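Local atomic coordinates of protein Niban 2 (Homo sapiens, PDB entry 7CTP), a protein that may suppress apoptosis and may promote melanoma cell invasion in vitro, and combines a PH domain with long helices. Residues 316-319 / 320-324. Numbering follows the deposited sequence.
Sequences EHLA and SKIRA
S320 reaches back to H317 with its hydroxyl: OG donates to the carbonyl O of H317 over 2.6 Å, coming in at an angle to that carbonyl's plane. Chi1 of 73° makes this possible, setting OG between the backbone N and carbonyl carbon of S320, where it can turn back along the helix. Its own N meanwhile donates to E316 O. The carbonyl of H317 takes a second donor, the backbone N of K321. From there the K321 side chain bends at chi2 and brings CE to 3.7 Å from NE2 of H317, approaching the imidazole obliquely; the ammonium NZ lies only 4.0 Å from that NE2, which would probably discourage a proton on the histidine. These are contacts along the long helix 260-337, three to seven residues apart, about 34 Å (centre to centre) from the middle of the chain, with helix 532-555 packed along one flank. On that flank sits I322: CD1 touches CG of L318 at 3.8 Å, the two apolar chains meeting one turn apart, and Y536 and T535 of helix 532-555 pack on I322 and L318 respectively. R323 reaches back seven residues, two turns, to form a salt bridge with E316. NH1 and NH2 of R323 meet the E316 carboxylate end-on, NH2 to OE2 at 2.9 Å and NH1 to OE1 at 3.1 Å, each oxygen using its syn lone pair. The carboxylate and guanidinium planes are nearly coplanar, 9° apart. Over one face of the R323 guanidinium lies A319 CB, 3.6 Å from NH2. A leucine in place of R323 would probably leave the E316 carboxylate without its charged mate and free to turn. The backbone of R323 stays helical, its N donating to A319 O.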
loop_
_atom_site.group_PDB
_atom_site.type_symbol
_atom_site.label_atom_id
_atom_site.label_comp_id
_atom_site.label_asym_id
_atom_site.label_seq_id
_atom_site.Cartn_x
_atom_site.Cartn_y
_atom_site.Cartn_z
ATOM N N GLU A 316 -12.644 -26.881 -12.177
ATOM C CA GLU A 316 -11.994 -27.203 -13.448
ATOM C C GLU A 316 -13.015 -27.427 -14.561
ATOM O O GLU A 316 -12.761 -27.074 -15.720
ATOM C CB GLU A 316 -11.088 -28.424 -13.270
ATOM C CG GLU A 316 -10.370 -28.929 -14.533
ATOM C CD GLU A 316 -9.775 -27.823 -15.403
ATOM O OE1 GLU A 316 -9.988 -27.868 -16.636
ATOM O OE2 GLU A 316 -9.084 -26.928 -14.866
ATOM N N HIS A 317 -14.179 -27.995 -14.235
ATOM C CA HIS A 317 -15.216 -28.166 -15.249
ATOM C C HIS A 317 -15.740 -26.817 -15.723
ATOM O O HIS A 317 -15.909 -26.594 -16.927
ATOM C CB HIS A 317 -16.354 -29.029 -14.709
ATOM C CG HIS A 317 -17.446 -29.288 -15.703
ATOM N ND1 HIS A 317 -18.710 -28.750 -15.580
ATOM C CD2 HIS A 317 -17.462 -30.030 -16.835
ATOM C CE1 HIS A 317 -19.456 -29.148 -16.596
ATOM N NE2 HIS A 317 -18.724 -29.927 -17.371
ATOM N N LEU A 318 -16.011 -25.904 -14.785
ATOM C CA LEU A 318 -16.409 -24.550 -15.161
ATOM C C LEU A 318 -15.338 -23.887 -16.015
ATOM O O LEU A 318 -15.639 -23.276 -17.049
ATOM C CB LEU A 318 -16.683 -23.725 -13.905
ATOM C CG LEU A 318 -16.969 -22.230 -14.047
ATOM C CD1 LEU A 318 -18.257 -21.986 -14.828
ATOM C CD2 LEU A 318 -17.033 -21.601 -12.653
ATOM N N ALA A 319 -14.079 -23.999 -15.596
ATOM C CA ALA A 319 -12.994 -23.366 -16.341
ATOM C C ALA A 319 -12.932 -23.893 -17.766
ATOM O O ALA A 319 -12.683 -23.132 -18.708
ATOM C CB ALA A 319 -11.661 -23.586 -15.626
ATOM N N SER A 320 -13.171 -25.196 -17.944
ATOM C CA SER A 320 -13.090 -25.788 -19.275
ATOM C C SER A 320 -14.132 -25.188 -20.204
ATOM O O SER A 320 -13.856 -24.952 -21.386
ATOM C CB SER A 320 -13.262 -27.304 -19.192
ATOM O OG SER A 320 -14.619 -27.627 -18.915
ATOM N N LYS A 321 -15.334 -24.918 -19.684
ATOM C CA LYS A 321 -16.393 -24.331 -20.498
ATOM C C LYS A 321 -16.105 -22.865 -20.801
ATOM O O LYS A 321 -16.428 -22.369 -21.887
ATOM C CB LYS A 321 -17.733 -24.465 -19.785
ATOM C CG LYS A 321 -18.146 -25.895 -19.511
ATOM C CD LYS A 321 -18.398 -26.667 -20.798
ATOM C CE LYS A 321 -19.024 -28.027 -20.487
ATOM N NZ LYS A 321 -18.402 -29.121 -21.284
ATOM N N ILE A 322 -15.518 -22.153 -19.842
ATOM C CA ILE A 322 -15.139 -20.761 -20.077
ATOM C C ILE A 322 -14.003 -20.682 -21.097
ATOM O O ILE A 322 -14.022 -19.841 -22.007
ATOM C CB ILE A 322 -14.763 -20.091 -18.745
ATOM C CG1 ILE A 322 -15.997 -19.993 -17.841
ATOM C CG2 ILE A 322 -14.133 -18.722 -18.984
ATOM C CD1 ILE A 322 -15.663 -19.530 -16.422
ATOM N N ARG A 323 -12.999 -21.555 -20.953
ATOM C CA ARG A 323 -11.891 -21.631 -21.905
ATOM C C ARG A 323 -12.399 -21.818 -23.328
ATOM O O ARG A 323 -12.009 -21.084 -24.246
ATOM C CB ARG A 323 -10.957 -22.780 -21.531
ATOM C CG ARG A 323 -9.846 -22.431 -20.587
ATOM C CD ARG A 323 -8.878 -23.592 -20.439
ATOM N NE ARG A 323 -8.574 -23.868 -19.036
ATOM C CZ ARG A 323 -9.035 -24.914 -18.355
ATOM N NH1 ARG A 323 -9.818 -25.806 -18.946
ATOM N NH2 ARG A 323 -8.701 -25.074 -17.082
ATOM N N ALA A 324 -13.276 -22.806 -23.525
ATOM C CA ALA A 324 -13.849 -23.052 -24.845
ATOM C C ALA A 324 -14.433 -21.781 -25.442
ATOM O O ALA A 324 -14.357 -21.561 -26.655
ATOM C CB ALA A 324 -14.922 -24.139 -24.759
#